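Local coordinates for protein glutamate racemase (PDB 2JFN) that belongs to the Asp/Glu/hydantoin racemase family and holds glutamic acid together with UDP-N-acetylmuramoyl-L-alanine in two separate pockets of a single chain, at residues 233-236 with 237-241; 268-272 with 273-277; 179-182 with 183-186. All blocks are in the same frame, centred on the assembly; numbering follows the deposited sequence.

Contact 1. Residues 233-236 with 237-241; sequences RRTA and WLLEH. With UMA (uridine-5'-diphosphate-N-acetylmuramoyl-L-alanine), chain C.
R233 and R234, in the C-terminal half of helix 228-241, line part of the pocket for UDP-N-acetylmuramoyl-L-alanine (UMA), and R234, packed against W237 and L238, illustrates how a helix can flank a ligand-facing arginine with side chains of its own next turn. The R234 guanidinium is sandwiched: CD2 of L238 sits 3.9 Å above its plane, over the centre, while the methyl carbon C20 of UMA lies against the opposite face, nearer the rim. W237 runs alongside, its indole plane only 5° from that of the guanidinium, and R234 NH1 comes to 3.3 Å from W237 CE3. The planes are nearly parallel, but the approach is oblique and the groups are not stacked. With R234 CG anti to the backbone N (chi1 178°), that carbon lies 3.4 Å from UMA O4, and a bend at chi2 then carries the guanidinium between L238 and UMA. R233 uses the edge of its guanidinium instead, giving a weak in-plane hydrogen bond from NH2 to the phosphate oxygen O2A of UMA. R104 and K119 also bind this ligand. Away from UMA, T235 CG2 and L239 CD1 meet side by side at 3.9 Å, on the buried flank that packs against L87 of strand 87-90; T235 OG1 is hydrogen-bonded to I231 O. Regular i to i+4 bonds, such as L238 N to R234 O, run beneath these side chains. Near the C-terminal end the bond from E240 N to A236 O is weak, and a water donates both to A236 O and, at 2.7 Å, to E240 OE2.

Contact 2. Residues 268-272 with 273-277; sequences PVLQR and YGFET
A Schellman motif ends helix 267-272, and the bonds between its last turn and residues 273-277 illustrate how a glycine turns a chain out of a helix. Among the hydrogen bonds, F275 N reaches back to L270 O at 2.9 Å with a fairly straight N-H (160°), the 6→1 bond of the motif. Inside it, G274 N donates to Q271 O from well above the carbonyl plane, the 5→2 bond. One step earlier Y273 N is held by V269 O and, weakly, by L270 O, which therefore receives two N-H groups. G274 has a phi of 111°, a positive value that glycine adopts easily. A CA-H...O contact adds to the polar set, Q271 CA lying 3.2 Å from F275 O.

Of the apolar contacts, V269 and Y273 lie side by side, and the valine meets the phenol at its edge, in the plane of the ring. The ring rests on helix 33-43 through L34, D38 and R41. F275 turns to the same helix and strand 253-256, touching L34 and A254 and meeting the ring of Y37 at an angle; its CB is 4.4 Å from L270 CB. V269 presents CG1 to the tyrosine because that methyl is anti to the backbone N (chi1 176°), which leaves it 3.6 Å from Y273 CE1.

Contact 3. Residues 179-182 with 183-186; sequences SLDA and LKRI
Four successive i to i+4 bonds, from L183 N to S179 O (3.3 Å) through I186 N to A182 O (3.0 Å), carry the backbone across 179-186. L180 O illustrates how a main-chain acceptor is also packed by the side chain of its donor residue: K184 N binds it at 2.9 Å, while K184 CG lies 3.2 Å away. With CG anti to the carbonyl carbon (chi1 -68°) and an extended chain beyond it, the lysine runs back along the helix towards D181. The two side chains lie alongside each other and point the same way, yet D181 OD1 and K184 NZ stay 4.0 Å apart, so that the opposite charges are near each other but beyond a salt bridge.

S179 is the N-cap of helix 180-186: its OG accepts from A182 N at 3.2 Å, occupying one of the first-turn N-H groups that have no i-4 carbonyl within the helix. The same A182 N makes a second, weak bond to S179 O. On the apolar flank, L180 CD2 and L183 CD1 are 4.4 Å apart, a loose approach. Both leucines also touch E213 of helix 211-217, and the buried L183 reaches M165 of helix 163-174, which I186 meets as well. I186 repeats the lysine's pattern two residues further on, with CG1 anti to its carbonyl carbon and placed 3.2 Å from A182 O, the oxygen that its own N-H binds.

In the fold
From the N terminus the order is contact 3, contact 1, contact 2. They lie in series, none nested in or crossing another, and each is local: contacts 3 and 1 stay within one helix, and only contact 2 closes a turn, leading from helix 267-272 towards strand 277-280. Contact 3 sets helix 180-186 against helices 163-174 and 211-217. Contact 1 joins helix 228-241 to helix 33-43 and strand 87-90 beside the UMA pocket, and contact 2 meets the same helix 33-43 and strand 253-256; both strands belong to the mixed sheet. The centres of contacts 1 and 3 are about 38 Å apart, on opposite sides of the chain's centre.

Contact 1. Residues 233-236 with 237-241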
loop_
_atom_site.group_PDB
_atom_site.type_symbol
_atom_site.label_atom_id
_atom_site.label_comp_id
_atom_site.label_asym_id
_atom_site.label_seq_id
_atom_site.Cartn_x
_atom_site.Cartn_y
_atom_site.Cartn_z
ATOM N N ARG A 233 7.503 -2.851 -11.569
ATOM C CA ARG A 233 8.780 -2.940 -12.277
ATOM C C ARG A 233 9.892 -3.444 -11.356
ATOM O O ARG A 233 10.704 -4.271 -11.757
ATOM C CB ARG A 233 9.170 -1.577 -12.869
ATOM C CG ARG A 233 8.286 -1.121 -14.031
ATOM C CD ARG A 233 8.911 0.077 -14.744
ATOM N NE ARG A 233 8.968 1.265 -13.893
ATOM C CZ ARG A 233 7.950 2.104 -13.718
ATOM N NH1 ARG A 233 6.799 1.892 -14.341
ATOM N NH2 ARG A 233 8.075 3.146 -12.908
ATOM N N ARG A 234 9.931 -2.951 -10.122
ATOM C CA ARG A 234 10.953 -3.392 -9.173
ATOM C C ARG A 234 10.782 -4.882 -8.855
ATOM O O ARG A 234 11.768 -5.606 -8.680
ATOM C CB ARG A 234 10.869 -2.573 -7.883
ATOM C CG ARG A 234 11.863 -2.993 -6.809
ATOM C CD ARG A 234 13.314 -2.904 -7.290
ATOM N NE ARG A 234 14.249 -3.114 -6.186
ATOM C CZ ARG A 234 15.571 -3.142 -6.313
ATOM N NH1 ARG A 234 16.128 -2.975 -7.506
ATOM N NH2 ARG A 234 16.337 -3.330 -5.245
ATOM N N THR A 235 9.530 -5.331 -8.791
ATOM C CA THR A 235 9.215 -6.730 -8.509
ATOM C C THR A 235 9.702 -7.617 -9.653
ATOM O O THR A 235 10.334 -8.655 -9.425
ATOM C CB THR A 235 7.691 -6.921 -8.306
ATOM O OG1 THR A 235 7.293 -6.242 -7.109
ATOM C CG2 THR A 235 7.328 -8.409 -8.187
ATOM N N ALA A 236 9.417 -7.197 -10.881
ATOM C CA ALA A 236 9.844 -7.944 -12.058
ATOM C C ALA A 236 11.372 -8.012 -12.115
ATOM O O ALA A 236 11.940 -9.032 -12.502
ATOM C CB ALA A 236 9.300 -7.287 -13.323
ATOM N N TRP A 237 12.043 -6.933 -11.723
ATOM C CA TRP A 237 13.503 -6.921 -11.747
ATOM C C TRP A 237 14.080 -7.888 -10.707
ATOM O O TRP A 237 15.052 -8.599 -10.976
ATOM C CB TRP A 237 14.041 -5.516 -11.466
ATOM C CG TRP A 237 15.526 -5.388 -11.706
ATOM C CD1 TRP A 237 16.151 -5.198 -12.910
ATOM C CD2 TRP A 237 16.569 -5.475 -10.725
ATOM N NE1 TRP A 237 17.517 -5.159 -12.737
ATOM C CE2 TRP A 237 17.800 -5.326 -11.406
ATOM C CE3 TRP A 237 16.585 -5.665 -9.337
ATOM C CZ2 TRP A 237 19.035 -5.362 -10.745
ATOM C CZ3 TRP A 237 17.814 -5.702 -8.679
ATOM C CH2 TRP A 237 19.021 -5.550 -9.387
ATOM N N LEU A 238 13.484 -7.905 -9.519
ATOM C CA LEU A 238 13.951 -8.777 -8.448
ATOM C C LEU A 238 13.678 -10.242 -8.748
ATOM O O LEU A 238 14.470 -11.115 -8.389
ATOM C CB LEU A 238 13.297 -8.383 -7.122
ATOM C CG LEU A 238 13.731 -7.023 -6.577
ATOM C CD1 LEU A 238 12.900 -6.658 -5.370
ATOM C CD2 LEU A 238 15.208 -7.063 -6.212
ATOM N N LEU A 239 12.560 -10.522 -9.403
ATOM C CA LEU A 239 12.238 -11.900 -9.738
ATOM C C LEU A 239 13.242 -12.400 -10.772
ATOM O O LEU A 239 13.415 -13.605 -10.955
ATOM C CB LEU A 239 10.815 -11.999 -10.289
ATOM C CG LEU A 239 9.695 -11.774 -9.263
ATOM C CD1 LEU A 239 8.347 -11.769 -9.958
ATOM C CD2 LEU A 239 9.751 -12.864 -8.196
ATOM N N GLU A 240 13.912 -11.462 -11.433
ATOM C CA GLU A 240 14.888 -11.803 -12.459
ATOM C C GLU A 240 16.317 -11.873 -11.955
ATOM O O GLU A 240 17.084 -12.726 -12.390
ATOM C CB GLU A 240 14.825 -10.791 -13.608
ATOM C CG GLU A 240 13.548 -10.850 -14.431
ATOM C CD GLU A 240 13.281 -12.238 -14.989
ATOM O OE1 GLU A 240 14.192 -12.804 -15.639
ATOM O OE2 GLU A 240 12.161 -12.761 -14.777
ATOM N N HIS A 241 16.676 -10.984 -11.034
ATOM C CA HIS A 241 18.044 -10.943 -10.540
ATOM C C HIS A 241 18.304 -11.326 -9.078
ATOM O O HIS A 241 19.461 -11.335 -8.654
ATOM C CB HIS A 241 18.619 -9.545 -10.803
ATOM C CG HIS A 241 18.540 -9.117 -12.239
ATOM N ND1 HIS A 241 18.906 -7.857 -12.661
ATOM C CD2 HIS A 241 18.127 -9.779 -13.346
ATOM C CE1 HIS A 241 18.718 -7.759 -13.965
ATOM N NE2 HIS A 241 18.246 -8.912 -14.406
HETATM N N1 UMA C . 9.054 2.965 -5.300
HETATM C C2 UMA C . 8.959 2.321 -3.966
HETATM N N3 UMA C . 9.615 1.105 -3.847
HETATM C C4 UMA C . 10.339 0.459 -4.860
HETATM C C5 UMA C . 10.396 1.176 -6.203
HETATM C C6 UMA C . 9.764 2.358 -6.348
HETATM O O2 UMA C . 8.349 2.800 -3.022
HETATM O O4 UMA C . 10.871 -0.617 -4.632
HETATM C C1B UMA C . 8.345 4.285 -5.447
HETATM C C2B UMA C . 9.208 5.424 -4.931
HETATM O "O2'" UMA C . 8.455 6.451 -4.175
HETATM C C3B UMA C . 9.923 6.022 -6.097
HETATM C C4B UMA C . 8.843 5.828 -7.145
HETATM O O4B UMA C . 8.116 4.659 -6.784
HETATM O O3B UMA C . 10.174 7.390 -5.681
HETATM C C5B UMA C . 9.341 5.616 -8.518
HETATM O O5B UMA C . 10.355 4.676 -8.517
HETATM P PA UMA C . 11.251 4.344 -9.789
HETATM O O1A UMA C . 11.831 3.028 -9.486
HETATM O O2A UMA C . 10.445 4.422 -10.964
HETATM O O3A UMA C . 12.406 5.479 -9.709
HETATM P PB UMA C . 12.817 6.553 -8.604
HETATM O O1B UMA C . 11.764 7.515 -8.353
HETATM O O2B UMA C . 14.147 7.058 -8.960
HETATM O "O1'" UMA C . 13.065 5.555 -7.324
HETATM C "C1'" UMA C . 14.322 5.186 -6.756
HETATM C "C2'" UMA C . 14.341 3.741 -6.334
HETATM N "N2'" UMA C . 14.138 2.830 -7.476
HETATM C "C7'" UMA C . 15.113 2.023 -7.926
HETATM O "O7'" UMA C . 16.167 1.870 -7.314
HETATM C "C8'" UMA C . 14.892 1.264 -9.217
HETATM C "C3'" UMA C . 13.263 3.542 -5.254
HETATM O "O3'" UMA C . 13.297 2.169 -4.736
HETATM C "C4'" UMA C . 13.459 4.529 -4.079
HETATM O "O4'" UMA C . 12.445 4.364 -3.108
HETATM C "C5'" UMA C . 13.466 5.969 -4.600
HETATM O "O5'" UMA C . 14.515 6.087 -5.634
HETATM C "C6'" UMA C . 13.791 7.001 -3.536
HETATM O "O6'" UMA C . 15.022 6.682 -2.903
HETATM C C18 UMA C . 14.434 1.416 -4.242
HETATM C C19 UMA C . 14.574 1.440 -2.756
HETATM O O18 UMA C . 15.667 1.358 -2.225
HETATM C C20 UMA C . 14.421 0.027 -4.912
HETATM N N4 UMA C . 13.418 1.552 -2.080
HETATM C C21 UMA C . 13.264 1.451 -0.622
HETATM C C22 UMA C . 13.920 0.194 0.023
HETATM O O19 UMA C . 13.985 -0.841 -0.678
HETATM O O20 UMA C . 14.366 0.269 1.196
HETATM C C23 UMA C . 11.773 1.486 -0.267
HETATM O O HOH W 1 10.318 -11.003 -13.938
#

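Contact 2. Residues 268-272 with 273-277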
loop_
_atom_site.group_PDB
_atom_site.type_symbol
_atom_site.label_atom_id
_atom_site.label_comp_id
_atom_site.label_asym_id
_atom_site.label_seq_id
_atom_site.Cartn_x
_atom_site.Cartn_y
_atom_site.Cartn_z
ATOM N N PRO A 268 -15.992 -11.179 -1.950
ATOM C CA PRO A 268 -16.335 -10.867 -3.342
ATOM C C PRO A 268 -15.301 -9.986 -4.061
ATOM O O PRO A 268 -14.980 -10.228 -5.222
ATOM C CB PRO A 268 -17.711 -10.209 -3.223
ATOM C CG PRO A 268 -17.694 -9.612 -1.845
ATOM C CD PRO A 268 -17.031 -10.690 -1.029
ATOM N N VAL A 269 -14.783 -8.974 -3.373
ATOM C CA VAL A 269 -13.780 -8.091 -3.971
ATOM C C VAL A 269 -12.478 -8.863 -4.164
ATOM O O VAL A 269 -11.854 -8.786 -5.225
ATOM C CB VAL A 269 -13.544 -6.842 -3.095
ATOM C CG1 VAL A 269 -12.421 -5.979 -3.673
ATOM C CG2 VAL A 269 -14.827 -6.024 -3.042
ATOM N N LEU A 270 -12.076 -9.629 -3.152
ATOM C CA LEU A 270 -10.864 -10.421 -3.265
ATOM C C LEU A 270 -10.973 -11.355 -4.475
ATOM O O LEU A 270 -10.005 -11.544 -5.220
ATOM C CB LEU A 270 -10.635 -11.234 -1.981
ATOM C CG LEU A 270 -10.195 -10.438 -0.739
ATOM C CD1 LEU A 270 -10.188 -11.345 0.484
ATOM C CD2 LEU A 270 -8.804 -9.851 -0.969
ATOM N N GLN A 271 -12.156 -11.930 -4.678
ATOM C CA GLN A 271 -12.370 -12.837 -5.802
ATOM C C GLN A 271 -12.273 -12.090 -7.135
ATOM O O GLN A 271 -11.688 -12.604 -8.090
ATOM C CB GLN A 271 -13.721 -13.553 -5.651
ATOM C CG GLN A 271 -13.668 -14.665 -4.597
ATOM C CD GLN A 271 -15.016 -15.322 -4.325
ATOM O OE1 GLN A 271 -15.075 -16.444 -3.816
ATOM N NE2 GLN A 271 -16.098 -14.625 -4.647
ATOM N N ARG A 272 -12.827 -10.881 -7.192
ATOM C CA ARG A 272 -12.740 -10.066 -8.403
ATOM C C ARG A 272 -11.271 -9.740 -8.700
ATOM O O ARG A 272 -10.887 -9.578 -9.860
ATOM C CB ARG A 272 -13.531 -8.758 -8.254
ATOM C CG ARG A 272 -15.029 -8.894 -8.527
ATOM C CD ARG A 272 -15.669 -7.544 -8.864
ATOM N NE ARG A 272 -15.778 -6.660 -7.706
ATOM C CZ ARG A 272 -16.615 -6.857 -6.690
ATOM N NH1 ARG A 272 -17.426 -7.911 -6.688
ATOM N NH2 ARG A 272 -16.640 -6.003 -5.672
ATOM N N TYR A 273 -10.456 -9.649 -7.650
ATOM C CA TYR A 273 -9.030 -9.363 -7.806
ATOM C C TYR A 273 -8.205 -10.585 -8.210
ATOM O O TYR A 273 -7.033 -10.459 -8.563
ATOM C CB TYR A 273 -8.441 -8.770 -6.519
ATOM C CG TYR A 273 -8.483 -7.259 -6.457
ATOM C CD1 TYR A 273 -9.516 -6.592 -5.800
ATOM C CD2 TYR A 273 -7.489 -6.492 -7.068
ATOM C CE1 TYR A 273 -9.561 -5.201 -5.754
ATOM C CE2 TYR A 273 -7.523 -5.102 -7.027
ATOM C CZ TYR A 273 -8.559 -4.464 -6.371
ATOM O OH TYR A 273 -8.596 -3.090 -6.335
ATOM N N GLY A 274 -8.804 -11.770 -8.159
ATOM C CA GLY A 274 -8.069 -12.958 -8.551
ATOM C C GLY A 274 -7.736 -13.931 -7.433
ATOM O O GLY A 274 -6.970 -14.870 -7.638
ATOM N N PHE A 275 -8.293 -13.708 -6.248
ATOM C CA PHE A 275 -8.049 -14.607 -5.122
ATOM C C PHE A 275 -9.338 -15.378 -4.886
ATOM O O PHE A 275 -10.317 -14.827 -4.387
ATOM C CB PHE A 275 -7.667 -13.823 -3.863
ATOM C CG PHE A 275 -6.427 -12.989 -4.025
ATOM C CD1 PHE A 275 -6.518 -11.643 -4.369
ATOM C CD2 PHE A 275 -5.169 -13.559 -3.876
ATOM C CE1 PHE A 275 -5.367 -10.874 -4.566
ATOM C CE2 PHE A 275 -4.014 -12.803 -4.070
ATOM C CZ PHE A 275 -4.114 -11.456 -4.417
ATOM N N GLU A 276 -9.333 -16.650 -5.264
ATOM C CA GLU A 276 -10.509 -17.500 -5.126
ATOM C C GLU A 276 -10.883 -17.807 -3.690
ATOM O O GLU A 276 -12.067 -17.885 -3.349
ATOM C CB GLU A 276 -10.286 -18.823 -5.861
ATOM C CG GLU A 276 -8.992 -19.530 -5.479
ATOM C CD GLU A 276 -9.135 -21.041 -5.467
ATOM O OE1 GLU A 276 -9.769 -21.593 -6.397
ATOM O OE2 GLU A 276 -8.605 -21.682 -4.533
ATOM N N THR A 277 -9.869 -17.965 -2.848
ATOM C CA THR A 277 -10.092 -18.323 -1.457
ATOM C C THR A 277 -9.509 -17.353 -0.435
ATOM O O THR A 277 -8.499 -16.694 -0.685
ATOM C CB THR A 277 -9.494 -19.727 -1.188
ATOM O OG1 THR A 277 -10.019 -20.655 -2.147
ATOM C CG2 THR A 277 -9.828 -20.203 0.213
#

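Contact 3. Residues 179-182 with 183-186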
loop_
_atom_site.group_PDB
_atom_site.type_symbol
_atom_site.label_atom_id
_atom_site.label_comp_id
_atom_site.label_asym_id
_atom_site.label_seq_id
_atom_site.Cartn_x
_atom_site.Cartn_y
_atom_site.Cartn_z
ATOM N N SER A 179 -18.700 8.677 0.397
ATOM C CA SER A 179 -19.374 9.969 0.461
ATOM C C SER A 179 -18.443 11.048 -0.069
ATOM O O SER A 179 -17.408 11.335 0.538
ATOM C CB SER A 179 -19.755 10.309 1.898
ATOM O OG SER A 179 -20.032 11.693 2.015
ATOM N N LEU A 180 -18.804 11.647 -1.199
ATOM C CA LEU A 180 -17.973 12.692 -1.777
ATOM C C LEU A 180 -17.906 13.905 -0.861
ATOM O O LEU A 180 -16.903 14.614 -0.839
ATOM C CB LEU A 180 -18.500 13.098 -3.153
ATOM C CG LEU A 180 -18.499 11.997 -4.220
ATOM C CD1 LEU A 180 -18.886 12.594 -5.566
ATOM C CD2 LEU A 180 -17.116 11.350 -4.304
ATOM N N ASP A 181 -18.969 14.146 -0.098
ATOM C CA ASP A 181 -18.980 15.279 0.816
ATOM C C ASP A 181 -17.928 15.093 1.907
ATOM O O ASP A 181 -17.305 16.055 2.349
ATOM C CB ASP A 181 -20.365 15.463 1.447
ATOM C CG ASP A 181 -21.409 15.930 0.442
ATOM O OD1 ASP A 181 -21.095 16.803 -0.396
ATOM O OD2 ASP A 181 -22.551 15.433 0.497
ATOM N N ALA A 182 -17.738 13.852 2.344
ATOM C CA ALA A 182 -16.740 13.554 3.367
ATOM C C ALA A 182 -15.353 13.853 2.794
ATOM O O ALA A 182 -14.496 14.411 3.473
ATOM C CB ALA A 182 -16.838 12.085 3.788
ATOM N N LEU A 183 -15.140 13.479 1.535
ATOM C CA LEU A 183 -13.866 13.731 0.871
ATOM C C LEU A 183 -13.597 15.220 0.724
ATOM O O LEU A 183 -12.487 15.686 0.988
ATOM C CB LEU A 183 -13.840 13.090 -0.515
ATOM C CG LEU A 183 -13.241 11.693 -0.649
ATOM C CD1 LEU A 183 -13.237 11.302 -2.127
ATOM C CD2 LEU A 183 -11.817 11.674 -0.085
ATOM N N LYS A 184 -14.610 15.965 0.290
ATOM C CA LYS A 184 -14.465 17.405 0.109
ATOM C C LYS A 184 -14.073 18.063 1.423
ATOM O O LYS A 184 -13.282 19.003 1.446
ATOM C CB LYS A 184 -15.776 18.020 -0.392
ATOM C CG LYS A 184 -16.152 17.616 -1.802
ATOM C CD LYS A 184 -17.539 18.119 -2.172
ATOM C CE LYS A 184 -17.968 17.592 -3.530
ATOM N NZ LYS A 184 -19.380 17.980 -3.853
ATOM N N ARG A 185 -14.644 17.565 2.512
ATOM C CA ARG A 185 -14.359 18.103 3.834
ATOM C C ARG A 185 -12.898 17.838 4.181
ATOM O O ARG A 185 -12.175 18.732 4.624
ATOM C CB ARG A 185 -15.272 17.439 4.871
ATOM C CG ARG A 185 -15.031 17.916 6.295
ATOM C CD ARG A 185 -15.387 19.390 6.459
ATOM N NE ARG A 185 -14.898 19.908 7.734
ATOM C CZ ARG A 185 -13.613 20.100 8.012
ATOM N NH1 ARG A 185 -12.683 19.825 7.104
ATOM N NH2 ARG A 185 -13.254 20.553 9.206
ATOM N N ILE A 186 -12.466 16.601 3.970
ATOM C CA ILE A 186 -11.087 16.235 4.256
ATOM C C ILE A 186 -10.133 17.091 3.421
ATOM O O ILE A 186 -9.103 17.549 3.914
ATOM C CB ILE A 186 -10.839 14.736 3.940
ATOM C CG1 ILE A 186 -11.693 13.863 4.871
ATOM C CG2 ILE A 186 -9.355 14.407 4.087
ATOM C CD1 ILE A 186 -11.633 12.372 4.551
#